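Local structure of activator of Hsp90 ATPase homologue 1/2-like C-terminal domain-containing protein (Staphylococcus saprophyticus subsp. saprophyticus, 3Q6A) at residues V11-V16 with D64-A69; E18-P23 with G27-S32; S34-R37 with T43-L46; V90-K95 with E110-M115; L119-Y122 with G126-I129. The protein is of unknown function but belongs to the AHA1 family, a Bet v 1-like group named after activators of the Hsp90 ATPase. All coordinates share one frame; numbering follows the deposited sequence.

Contact 1: residues V11-V16 with D64-A69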
# COMPACT_ATOMS: atom_id res chain seq x y z
N VAL D 11 6.05 -8.58 -13.84
CA VAL D 11 7.07 -9.61 -14.05
C VAL D 11 6.33 -10.92 -14.22
O VAL D 11 5.16 -11.00 -13.88
CB VAL D 11 8.06 -9.75 -12.87
CG1 VAL D 11 8.87 -8.48 -12.70
CG2 VAL D 11 7.31 -10.08 -11.60
N PRO D 12 6.99 -11.96 -14.77
CA PRO D 12 6.32 -13.25 -14.95
C PRO D 12 5.88 -13.87 -13.63
O PRO D 12 6.51 -13.69 -12.60
CB PRO D 12 7.39 -14.10 -15.66
CG PRO D 12 8.18 -13.08 -16.42
CD PRO D 12 8.33 -11.97 -15.38
N ARG D 13 4.78 -14.62 -13.71
CA ARG D 13 4.16 -15.29 -12.57
C ARG D 13 5.13 -16.14 -11.75
O ARG D 13 5.06 -16.14 -10.52
CB ARG D 13 3.00 -16.15 -13.07
CG ARG D 13 2.09 -16.67 -11.99
CD ARG D 13 0.92 -17.41 -12.59
NE ARG D 13 1.35 -18.56 -13.38
CZ ARG D 13 0.55 -19.55 -13.75
NH1 ARG D 13 -0.74 -19.53 -13.40
NH2 ARG D 13 1.02 -20.55 -14.48
N GLU D 14 6.02 -16.86 -12.44
CA GLU D 14 7.00 -17.70 -11.75
C GLU D 14 7.87 -16.86 -10.84
O GLU D 14 8.15 -17.24 -9.70
CB GLU D 14 7.92 -18.43 -12.75
CG GLU D 14 7.23 -19.43 -13.67
CD GLU D 14 6.36 -18.77 -14.72
OE1 GLU D 14 6.63 -17.59 -15.05
OE2 GLU D 14 5.42 -19.44 -15.22
N THR D 15 8.29 -15.70 -11.34
CA THR D 15 9.15 -14.81 -10.57
C THR D 15 8.47 -14.28 -9.31
O THR D 15 9.12 -14.13 -8.28
CB THR D 15 9.61 -13.61 -11.42
OG1 THR D 15 10.34 -14.08 -12.55
CG2 THR D 15 10.51 -12.69 -10.59
N VAL D 16 7.19 -13.97 -9.41
CA VAL D 16 6.45 -13.46 -8.25
C VAL D 16 6.28 -14.60 -7.24
O VAL D 16 6.47 -14.41 -6.04
CB VAL D 16 5.06 -12.93 -8.66
CG1 VAL D 16 4.32 -12.42 -7.42
CG2 VAL D 16 5.21 -11.80 -9.69
N ASP D 64 2.45 -24.85 -7.60
CA ASP D 64 3.58 -24.14 -8.19
C ASP D 64 3.15 -22.96 -9.06
O ASP D 64 2.27 -23.09 -9.91
CB ASP D 64 4.43 -25.11 -9.02
CG ASP D 64 4.87 -26.30 -8.21
OD1 ASP D 64 5.59 -26.10 -7.21
OD2 ASP D 64 4.50 -27.44 -8.58
N ASN D 65 3.76 -21.81 -8.79
CA ASN D 65 3.50 -20.57 -9.51
C ASN D 65 2.02 -20.21 -9.61
O ASN D 65 1.62 -19.50 -10.54
CB ASN D 65 4.10 -20.66 -10.92
CG ASN D 65 5.52 -21.15 -10.91
OD1 ASN D 65 6.40 -20.54 -10.30
ND2 ASN D 65 5.77 -22.26 -11.60
N GLN D 66 1.21 -20.67 -8.66
CA GLN D 66 -0.21 -20.39 -8.73
C GLN D 66 -0.95 -20.25 -7.41
O GLN D 66 -1.95 -19.52 -7.31
CB GLN D 66 -0.89 -21.45 -9.58
CG GLN D 66 -2.39 -21.31 -9.68
CD GLN D 66 -2.97 -22.18 -10.77
OE1 GLN D 66 -2.74 -21.95 -11.95
NE2 GLN D 66 -3.73 -23.20 -10.37
N LEU D 67 -0.48 -20.94 -6.38
CA LEU D 67 -1.17 -20.84 -5.11
C LEU D 67 -0.37 -21.29 -3.91
O LEU D 67 0.41 -22.24 -3.97
CB LEU D 67 -2.49 -21.62 -5.17
CG LEU D 67 -3.33 -21.77 -3.90
CD1 LEU D 67 -4.76 -22.06 -4.29
CD2 LEU D 67 -2.77 -22.88 -3.03
N ILE D 68 -0.57 -20.56 -2.81
CA ILE D 68 0.09 -20.83 -1.54
C ILE D 68 -1.03 -20.68 -0.53
O ILE D 68 -1.65 -19.63 -0.46
CB ILE D 68 1.16 -19.78 -1.21
CG1 ILE D 68 2.23 -19.76 -2.29
CG2 ILE D 68 1.78 -20.09 0.17
CD1 ILE D 68 3.29 -18.68 -2.07
N ALA D 69 -1.30 -21.72 0.26
CA ALA D 69 -2.37 -21.62 1.23
C ALA D 69 -1.88 -21.99 2.62
O ALA D 69 -0.99 -22.83 2.78
CB ALA D 69 -3.53 -22.51 0.83
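Arg-13 and Asn-65 meet side chain to backbone: the arginine lays one face of its guanidinium against the carbonyl oxygen of the asparagine. Asn-65 O stands 2.9 Å above the guanidinium plane, displaced toward the rim. Although Arg-13 NE is only 3.0 Å from Asn-65 O, the N-H points at a poor angle, so this is a face-on polar contact and not a hydrogen bond. The same oxygen also touches the aliphatic arm, with Arg-13 CG at 3.2 Å. That path follows from CG lying anti to the backbone N (chi1 -168°), while the bend at chi3 (60°) lays the guanidinium over Asn-65 O.

Beyond it, Arg-13 and Gln-66 run side by side and point the same way, their planar ends turned 59° apart. Gln-66 NE2 is hydrogen-bonded to Glu-63 OE1. On the next helical position the orientation changes: the Asn-65 amide is set against the root of Glu-14, OD1 lying 3.2 Å from Glu-14 CA, while Asn-65 CG is 3.7 Å from Glu-14 CG. The glutamate thus offers carbon, not its carboxylate.

Opposite Glu-63 the returning strand places two residues, Gln-66 and Leu-67, where one would normally sit: a classic beta bulge. The contact sets the first turn of helix 13-21 against a bulged antiparallel hairpin joining strands 53-63 and 67-72, at the surface of the Bet v 1-like fold.

Contact 2: residues E18-P23 with G27-S32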
# COMPACT_ATOMS: atom_id res chain seq x y z
N GLU D 18 8.16 -17.19 -6.81
CA GLU D 18 9.46 -17.42 -6.21
C GLU D 18 9.80 -16.39 -5.13
O GLU D 18 10.50 -16.71 -4.17
CB GLU D 18 10.56 -17.41 -7.27
CG GLU D 18 10.62 -18.66 -8.14
CD GLU D 18 10.89 -19.95 -7.36
OE1 GLU D 18 11.90 -20.00 -6.62
OE2 GLU D 18 10.10 -20.90 -7.49
N ALA D 19 9.32 -15.16 -5.31
CA ALA D 19 9.59 -14.10 -4.35
C ALA D 19 9.10 -14.46 -2.95
O ALA D 19 9.72 -14.07 -1.96
CB ALA D 19 8.93 -12.78 -4.82
N PHE D 20 8.01 -15.21 -2.87
CA PHE D 20 7.46 -15.62 -1.58
C PHE D 20 8.14 -16.87 -1.00
O PHE D 20 8.63 -16.85 0.12
CB PHE D 20 5.95 -15.92 -1.67
CG PHE D 20 5.06 -14.70 -1.82
CD1 PHE D 20 4.79 -14.15 -3.09
CD2 PHE D 20 4.44 -14.13 -0.71
CE1 PHE D 20 3.92 -13.05 -3.23
CE2 PHE D 20 3.57 -13.03 -0.83
CZ PHE D 20 3.31 -12.49 -2.10
N VAL D 21 8.16 -17.95 -1.78
CA VAL D 21 8.73 -19.22 -1.31
C VAL D 21 10.24 -19.31 -1.13
O VAL D 21 10.72 -20.14 -0.36
CB VAL D 21 8.28 -20.41 -2.20
CG1 VAL D 21 6.76 -20.44 -2.33
CG2 VAL D 21 8.94 -20.33 -3.57
N ASP D 22 11.00 -18.48 -1.84
CA ASP D 22 12.45 -18.53 -1.74
C ASP D 22 12.96 -17.78 -0.51
O ASP D 22 12.90 -16.56 -0.44
CB ASP D 22 13.09 -17.93 -2.99
CG ASP D 22 14.59 -18.16 -3.05
OD1 ASP D 22 15.27 -18.01 -2.01
OD2 ASP D 22 15.08 -18.47 -4.15
N PRO D 23 13.50 -18.52 0.47
CA PRO D 23 14.03 -17.92 1.71
C PRO D 23 14.91 -16.70 1.49
O PRO D 23 14.98 -15.82 2.35
CB PRO D 23 14.80 -19.07 2.34
CG PRO D 23 14.00 -20.26 1.92
CD PRO D 23 13.77 -19.97 0.46
N GLY D 27 12.76 -11.54 2.09
CA GLY D 27 13.26 -10.40 2.84
C GLY D 27 13.18 -9.06 2.15
O GLY D 27 13.28 -8.01 2.78
N GLY D 28 12.98 -9.08 0.84
CA GLY D 28 12.92 -7.83 0.12
C GLY D 28 11.58 -7.12 0.22
O GLY D 28 11.48 -5.97 -0.21
N PHE D 29 10.56 -7.78 0.76
CA PHE D 29 9.25 -7.14 0.85
C PHE D 29 8.37 -7.58 2.03
O PHE D 29 7.35 -6.95 2.33
CB PHE D 29 8.48 -7.38 -0.46
CG PHE D 29 8.08 -8.82 -0.67
CD1 PHE D 29 6.78 -9.25 -0.38
CD2 PHE D 29 9.00 -9.76 -1.12
CE1 PHE D 29 6.40 -10.59 -0.53
CE2 PHE D 29 8.64 -11.11 -1.27
CZ PHE D 29 7.34 -11.53 -0.97
N TRP D 30 8.74 -8.65 2.72
CA TRP D 30 7.92 -9.12 3.82
C TRP D 30 8.82 -9.58 4.97
O TRP D 30 9.69 -8.83 5.41
CB TRP D 30 7.03 -10.25 3.32
CG TRP D 30 5.81 -10.51 4.15
CD1 TRP D 30 5.44 -9.90 5.31
CD2 TRP D 30 4.78 -11.46 3.85
NE1 TRP D 30 4.25 -10.40 5.75
CE2 TRP D 30 3.82 -11.37 4.87
CE3 TRP D 30 4.58 -12.38 2.81
CZ2 TRP D 30 2.67 -12.16 4.89
CZ3 TRP D 30 3.45 -13.17 2.83
CH2 TRP D 30 2.50 -13.06 3.86
N PHE D 31 8.64 -10.81 5.44
CA PHE D 31 9.46 -11.34 6.53
C PHE D 31 10.95 -11.18 6.24
O PHE D 31 11.40 -11.29 5.09
CB PHE D 31 9.14 -12.81 6.76
CG PHE D 31 7.69 -13.07 7.03
CD1 PHE D 31 7.11 -12.69 8.24
CD2 PHE D 31 6.89 -13.68 6.07
CE1 PHE D 31 5.76 -12.90 8.48
CE2 PHE D 31 5.53 -13.90 6.31
CZ PHE D 31 4.97 -13.51 7.52
N SER D 32 11.71 -10.91 7.30
CA SER D 32 13.16 -10.72 7.22
C SER D 32 13.85 -11.99 6.74
O SER D 32 14.88 -11.93 6.05
CB SER D 32 13.71 -10.35 8.60
OG SER D 32 12.88 -9.40 9.24
O HOH W 1 15.46 -12.69 2.60
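Phe-20 and Phe-29 form a T-shaped aromatic pair, with the edge of Phe-29 presented to the face of Phe-20. The centroids are 5.0 Å apart and the planes stand at 78°; Phe-29 CZ sits over the middle of the Phe-20 ring, 3.8 Å above its plane. Phe-29 reaches this place with CG between its own backbone N and carbonyl carbon (chi1 69°), a crowded choice that directs the ring back at the helix. Trp-30 approaches the same phenylalanine differently: its CZ3 comes to 3.7 Å from Phe-20 CE2 at the edge of the Phe-20 ring, near that ring's plane. The planes of the Trp-30 six-membered ring and Phe-20 are at right angles, and the two touch along their borders, without stacking.

These three rings form an aromatic cluster in the core of the Bet v 1-like fold, where the loop after helix 13-21 turns inward between the sheet and the long C-terminal helix. Met-115 of helix 102-125 and Ile-79 of strand 75-84 close in on the cluster.

A second kind of contact involves the helix backbone. Ala-19 O lies 3.2 Å from Phe-29 CE2, near the ring plane and thus at the C-H edge, while Ala-19 CB adds an apolar touch at 3.9 Å to the same Phe-29 CE2.

Polar links are indirect. One water donates to Pro-23 O at 3.2 Å and weakly accepts from Gly-27 N, bridging the two ends of the turn. The indole N-H of Trp-30 is hydrogen-bonded to the carbonyl oxygen of Ile-133.

Contact 3: residues S34-R37 with T43-L46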
# COMPACT_ATOMS: atom_id res chain seq x y z
N SER D 34 13.18 -16.66 6.18
CA SER D 34 12.36 -17.86 6.24
C SER D 34 13.29 -19.02 6.59
O SER D 34 14.48 -18.98 6.28
CB SER D 34 11.69 -18.12 4.90
OG SER D 34 10.89 -17.01 4.52
N SER D 35 12.74 -20.05 7.24
CA SER D 35 13.55 -21.20 7.63
C SER D 35 13.94 -22.02 6.40
O SER D 35 15.08 -22.47 6.28
CB SER D 35 12.79 -22.05 8.65
OG SER D 35 11.55 -22.51 8.12
N GLU D 36 12.98 -22.22 5.50
CA GLU D 36 13.22 -22.98 4.28
C GLU D 36 12.17 -22.64 3.24
O GLU D 36 11.19 -21.95 3.54
CB GLU D 36 13.20 -24.49 4.58
CG GLU D 36 11.89 -25.00 5.15
CD GLU D 36 11.85 -26.51 5.30
OE1 GLU D 36 12.01 -27.23 4.28
OE2 GLU D 36 11.66 -26.99 6.43
N ARG D 37 12.36 -23.14 2.02
CA ARG D 37 11.44 -22.89 0.92
C ARG D 37 10.03 -23.35 1.29
O ARG D 37 9.85 -24.38 1.95
CB ARG D 37 11.91 -23.60 -0.35
CG ARG D 37 10.99 -23.41 -1.55
CD ARG D 37 11.39 -24.31 -2.73
NE ARG D 37 10.44 -24.21 -3.84
CZ ARG D 37 10.52 -23.32 -4.83
NH1 ARG D 37 11.51 -22.45 -4.88
NH2 ARG D 37 9.58 -23.31 -5.77
N THR D 43 6.40 -26.94 7.91
CA THR D 43 6.15 -25.89 8.89
C THR D 43 7.34 -24.93 8.83
O THR D 43 8.48 -25.31 9.11
CB THR D 43 5.97 -26.47 10.32
OG1 THR D 43 5.48 -25.45 11.20
CG2 THR D 43 7.30 -27.01 10.86
N ILE D 44 7.08 -23.69 8.43
CA ILE D 44 8.14 -22.68 8.27
C ILE D 44 8.28 -21.68 9.40
O ILE D 44 7.30 -21.21 9.97
CB ILE D 44 7.92 -21.85 6.97
CG1 ILE D 44 7.74 -22.78 5.77
CG2 ILE D 44 9.09 -20.92 6.75
CD1 ILE D 44 8.95 -23.60 5.42
N THR D 45 9.53 -21.32 9.71
CA THR D 45 9.80 -20.35 10.74
C THR D 45 10.04 -19.00 10.06
O THR D 45 11.05 -18.81 9.37
CB THR D 45 11.04 -20.74 11.56
OG1 THR D 45 10.83 -22.04 12.14
CG2 THR D 45 11.30 -19.71 12.67
N LEU D 46 9.11 -18.08 10.26
CA LEU D 46 9.17 -16.75 9.66
C LEU D 46 9.65 -15.71 10.67
O LEU D 46 8.99 -15.43 11.66
CB LEU D 46 7.78 -16.38 9.14
CG LEU D 46 7.28 -17.39 8.11
CD1 LEU D 46 5.80 -17.23 7.85
CD2 LEU D 46 8.07 -17.23 6.83
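Ser-35 and Thr-45 make the definite hydrogen bond of this contact: Thr-45 N donates to Ser-35 OG over 2.8 Å and almost in line, at 173°. The hydroxyl is placed by chi1 of 58°, which sets OG between the serine's own backbone N and carbonyl carbon and turns it to the strand. There it also abuts the branch methyl of the preceding residue, Ile-44 CG2 lying 3.2 Å from Ser-35 OG. Carbon packs beside the bond, with Ser-35 CB 3.6 Å from Thr-45 CB. One residue earlier, Ser-34 CA directs a C-H toward Thr-45 O at 3.5 Å.

Methyl groups of the strand pack on the flanks, against both carbon and oxygen. Glu-36 uses its aliphatic stem and not its carboxylate: Glu-36 CG rests 3.3 Å from Ile-44 CD1, a close approach. Ile-44 CD1 also lies 3.4 Å from Glu-36 O, so the delta methyl is held against both stem and backbone of the glutamate. At the other end, Leu-46 CD2 reaches 3.7 Å from Ser-34 OG.

Further out, strand 43-48 is fixed by backbone hydrogen bonds of Ile-44 with Ile-57 and of Leu-46 with Leu-55, which tie it to strand 53-63. Arg-37 forms a salt bridge with Glu-18 of helix 13-21, linking segment 34-37 to that helix.

A serine hydroxyl thus takes up a backbone N-H of strand 43-48 where segment 34-37 leaves the short strand 33-34, at the edge of the antiparallel sheet of this Bet v 1-like fold.

Contact 4: residues V90-K95 with E110-M115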
# COMPACT_ATOMS: atom_id res chain seq x y z
N VAL D 90 -1.49 -10.61 -8.35
CA VAL D 90 -1.44 -11.39 -7.11
C VAL D 90 -2.73 -11.10 -6.36
O VAL D 90 -3.15 -9.94 -6.24
CB VAL D 90 -0.24 -10.97 -6.22
CG1 VAL D 90 -0.20 -11.86 -4.96
CG2 VAL D 90 1.05 -11.05 -7.00
N THR D 91 -3.37 -12.14 -5.85
CA THR D 91 -4.60 -11.94 -5.12
C THR D 91 -4.44 -12.54 -3.74
O THR D 91 -4.29 -13.76 -3.62
CB THR D 91 -5.78 -12.63 -5.81
OG1 THR D 91 -5.89 -12.14 -7.16
CG2 THR D 91 -7.08 -12.32 -5.07
N THR D 92 -4.45 -11.70 -2.71
CA THR D 92 -4.34 -12.21 -1.35
C THR D 92 -5.76 -12.26 -0.78
O THR D 92 -6.57 -11.37 -1.01
CB THR D 92 -3.45 -11.30 -0.44
OG1 THR D 92 -3.93 -9.95 -0.48
CG2 THR D 92 -2.00 -11.35 -0.88
N THR D 93 -6.05 -13.34 -0.06
CA THR D 93 -7.36 -13.50 0.56
C THR D 93 -7.19 -13.98 1.99
O THR D 93 -6.56 -15.01 2.25
CB THR D 93 -8.23 -14.53 -0.20
OG1 THR D 93 -8.49 -14.06 -1.52
CG2 THR D 93 -9.55 -14.72 0.53
N GLU D 94 -7.72 -13.21 2.94
CA GLU D 94 -7.66 -13.59 4.35
C GLU D 94 -9.13 -13.68 4.74
O GLU D 94 -9.84 -12.68 4.81
CB GLU D 94 -6.91 -12.55 5.19
CG GLU D 94 -6.96 -12.86 6.68
CD GLU D 94 -6.06 -11.97 7.52
OE1 GLU D 94 -5.80 -10.82 7.14
OE2 GLU D 94 -5.63 -12.44 8.60
N LYS D 95 -9.57 -14.90 5.00
CA LYS D 95 -10.97 -15.18 5.26
C LYS D 95 -11.47 -15.16 6.69
O LYS D 95 -10.70 -15.27 7.64
CB LYS D 95 -11.33 -16.54 4.67
CG LYS D 95 -10.86 -16.72 3.24
CD LYS D 95 -11.13 -18.13 2.75
CE LYS D 95 -10.75 -18.26 1.28
NZ LYS D 95 -11.10 -19.62 0.77
N GLU D 110 -4.87 -2.77 5.34
CA GLU D 110 -3.66 -1.96 5.26
C GLU D 110 -2.44 -2.86 5.14
O GLU D 110 -1.58 -2.65 4.30
CB GLU D 110 -3.54 -1.09 6.51
CG GLU D 110 -2.28 -0.26 6.57
CD GLU D 110 -2.28 0.60 7.79
OE1 GLU D 110 -2.27 0.04 8.90
OE2 GLU D 110 -2.33 1.83 7.64
N GLY D 111 -2.36 -3.88 5.99
CA GLY D 111 -1.20 -4.76 5.95
C GLY D 111 -1.02 -5.45 4.60
O GLY D 111 0.10 -5.53 4.07
N TRP D 112 -2.12 -5.95 4.05
CA TRP D 112 -2.08 -6.65 2.77
C TRP D 112 -1.72 -5.71 1.64
O TRP D 112 -0.89 -6.05 0.80
CB TRP D 112 -3.43 -7.30 2.47
CG TRP D 112 -3.70 -8.51 3.32
CD1 TRP D 112 -4.65 -8.64 4.30
CD2 TRP D 112 -2.97 -9.74 3.30
NE1 TRP D 112 -4.55 -9.89 4.89
CE2 TRP D 112 -3.53 -10.58 4.30
CE3 TRP D 112 -1.89 -10.23 2.53
CZ2 TRP D 112 -3.04 -11.87 4.55
CZ3 TRP D 112 -1.41 -11.51 2.79
CH2 TRP D 112 -1.99 -12.31 3.79
N VAL D 113 -2.31 -4.51 1.64
CA VAL D 113 -2.00 -3.56 0.58
C VAL D 113 -0.55 -3.13 0.65
O VAL D 113 0.12 -3.05 -0.36
CB VAL D 113 -2.88 -2.30 0.66
CG1 VAL D 113 -2.49 -1.32 -0.45
CG2 VAL D 113 -4.36 -2.70 0.53
N TYR D 114 -0.07 -2.83 1.85
CA TYR D 114 1.32 -2.42 2.00
C TYR D 114 2.28 -3.54 1.55
O TYR D 114 3.21 -3.30 0.79
CB TYR D 114 1.60 -2.04 3.45
CG TYR D 114 2.99 -1.49 3.65
CD1 TYR D 114 3.41 -0.35 2.96
CD2 TYR D 114 3.90 -2.12 4.49
CE1 TYR D 114 4.71 0.14 3.10
CE2 TYR D 114 5.21 -1.63 4.64
CZ TYR D 114 5.60 -0.50 3.95
OH TYR D 114 6.88 -0.00 4.12
N MSE D 115 2.08 -4.76 2.04
CA MSE D 115 2.98 -5.85 1.65
C MSE D 115 3.04 -6.02 0.13
O MSE D 115 4.12 -6.20 -0.44
CB MSE D 115 2.56 -7.18 2.31
CG MSE D 115 3.47 -8.41 1.97
SE MSE D 115 3.11 -9.28 0.39
CE MSE D 115 1.67 -10.15 0.86
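Glu-94 and Trp-112 are brought together by complementary first torsions. In the glutamate, CG is anti to the backbone N (chi1 174°) and the chain continues extended; in the tryptophan, CG is anti to the carbonyl carbon (chi1 -73°), which directs the indole from the helix toward the strand. The result is a short hydrogen bond, Trp-112 NE1 to Glu-94 OE1, 2.7 Å long and bent little from a line (167°). The oxygen lies close to the indole plane, as a straight N-H bond requires; the N-H comes from above the carboxylate plane, and the two flat groups are nearly perpendicular. The stem packs too, with Glu-94 CB 3.6 Å from Trp-112 NE1.

Two residues back along the strand, Thr-92 packs obliquely against the benzo part of the indole: its CB is 3.5 Å from Trp-112 CE3 and its CG2 3.7 Å from Trp-112 CZ3. Thr-92 CG2 also comes within 4.2 Å of CE of Met-115, a selenomethionine. The Thr-92 hydroxyl has a weak bond to the backbone oxygen of Thr-5, on the adjoining strand 3-9.

All four touching residues are buried. The axes of strand 90-94 and helix 110-115 have a closest approach of 10.0 Å, with the Trp-112 indole among the side chains between them. This is the long C-terminal helix packing on the antiparallel sheet, running nearly antiparallel to strand 90-94, as in the helix-grip architecture of Bet v 1-like proteins.

Contact 5: residues L119-Y122 with G126-I129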
# COMPACT_ATOMS: atom_id res chain seq x y z
N LEU D 119 6.03 -5.62 -2.39
CA LEU D 119 6.31 -6.71 -3.33
C LEU D 119 6.54 -6.13 -4.74
O LEU D 119 7.55 -6.43 -5.39
CB LEU D 119 5.14 -7.68 -3.36
CG LEU D 119 5.22 -8.77 -4.43
CD1 LEU D 119 6.40 -9.70 -4.12
CD2 LEU D 119 3.92 -9.52 -4.53
N LYS D 120 5.60 -5.31 -5.19
CA LYS D 120 5.65 -4.70 -6.52
C LYS D 120 6.93 -3.91 -6.74
O LYS D 120 7.60 -4.04 -7.79
CB LYS D 120 4.41 -3.82 -6.71
CG LYS D 120 4.30 -3.15 -8.10
CD LYS D 120 3.08 -2.24 -8.18
CE LYS D 120 2.96 -1.57 -9.56
NZ LYS D 120 2.62 -2.55 -10.67
N VAL D 121 7.30 -3.10 -5.76
CA VAL D 121 8.51 -2.30 -5.86
C VAL D 121 9.77 -3.18 -5.91
O VAL D 121 10.69 -2.92 -6.69
CB VAL D 121 8.65 -1.34 -4.68
CG1 VAL D 121 9.95 -0.57 -4.79
CG2 VAL D 121 7.45 -0.40 -4.65
N TYR D 122 9.82 -4.20 -5.06
CA TYR D 122 10.98 -5.08 -5.02
C TYR D 122 11.20 -5.82 -6.35
O TYR D 122 12.33 -5.90 -6.83
CB TYR D 122 10.82 -6.08 -3.86
CG TYR D 122 11.80 -7.25 -3.88
CD1 TYR D 122 13.17 -7.03 -3.75
CD2 TYR D 122 11.34 -8.56 -4.04
CE1 TYR D 122 14.08 -8.10 -3.78
CE2 TYR D 122 12.25 -9.64 -4.07
CZ TYR D 122 13.61 -9.40 -3.94
OH TYR D 122 14.51 -10.44 -4.00
N GLY D 126 13.93 -3.72 -7.97
CA GLY D 126 15.07 -4.23 -7.25
C GLY D 126 15.47 -3.36 -6.08
O GLY D 126 16.64 -3.31 -5.70
N VAL D 127 14.50 -2.63 -5.53
CA VAL D 127 14.74 -1.79 -4.35
C VAL D 127 13.65 -2.11 -3.34
O VAL D 127 12.61 -2.67 -3.69
CB VAL D 127 14.72 -0.28 -4.68
CG1 VAL D 127 15.94 0.09 -5.49
CG2 VAL D 127 13.45 0.08 -5.43
N THR D 128 13.88 -1.75 -2.08
CA THR D 128 12.91 -2.06 -1.04
C THR D 128 12.40 -0.84 -0.28
O THR D 128 13.12 0.15 -0.12
CB THR D 128 13.53 -3.03 -0.02
OG1 THR D 128 14.39 -2.30 0.86
CG2 THR D 128 14.36 -4.09 -0.73
N ILE D 129 11.17 -0.91 0.21
CA ILE D 129 10.62 0.20 0.99
C ILE D 129 10.11 -0.26 2.34
O ILE D 129 8.89 -0.28 2.57
CB ILE D 129 9.47 0.90 0.26
CG1 ILE D 129 8.51 -0.14 -0.33
CG2 ILE D 129 10.02 1.84 -0.78
CD1 ILE D 129 7.11 0.39 -0.68
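Tyr-122 O accepts the hydrogen bond from Gly-126 N, 2.9 Å long, that marks the last turn of helix 102-125. It is appreciably bent, at 133°. Gly-126 then leaves helical geometry with a positive phi of 67°, and the chain doubles back along the helix.

The returning backbone brings Val-127 O to the flank of Tyr-122. Its contact is with carbon: Tyr-122 CA directs a C-H at Val-127 O over 3.2 Å, whereas Tyr-122 N, at 3.5 Å from the same oxygen, is poorly angled and forms no hydrogen bond. The oxygen also sits at the edge of the Tyr-122 ring, near its plane.

Apolar contacts lie beside it: Val-121 CG1 is anti to its backbone N (chi1 178°) and meets Val-127 CG2 at 3.6 Å; the other branch, Val-121 CG2, faces Ile-129 CD1 at 4.1 Å, the two side chains crossing roughly at right angles. One residue divides its branches between two partners of the tail.

Around this turn, Tyr-122 packs on Phe-29 in the loop after helix 13-21, and Leu-119 reaches Val-16 and Phe-20 of that helix. The second subunit also packs here: Val-121 meets Val-121 of that subunit, and Thr-128 O accepts a hydrogen bond from its His-125, so the end of helix 102-125 and the tail after it take part in the interface between the two subunits.

From the N terminus, contact 1 closes the longest loop, joining the start of helix 13-21 to the turn before strand 67-72. Contacts 2 and 3 are both nested inside it, one after the other: contact 2 folds the following loop back on the same helix, contact 3 pairs that loop's continuation with strand 43-48, and the Glu-18 to Arg-37 salt bridge links them. Contacts 4 and 5 follow in series, and no loops cross. Contact 4 ties strand 87-94 to helix 102-125, and contact 5 turns the tail back on that helix; both touch the second subunit. Met-115 and Leu-119 pack on Phe-20 and Phe-29, connecting contacts 4 and 5 to contact 2.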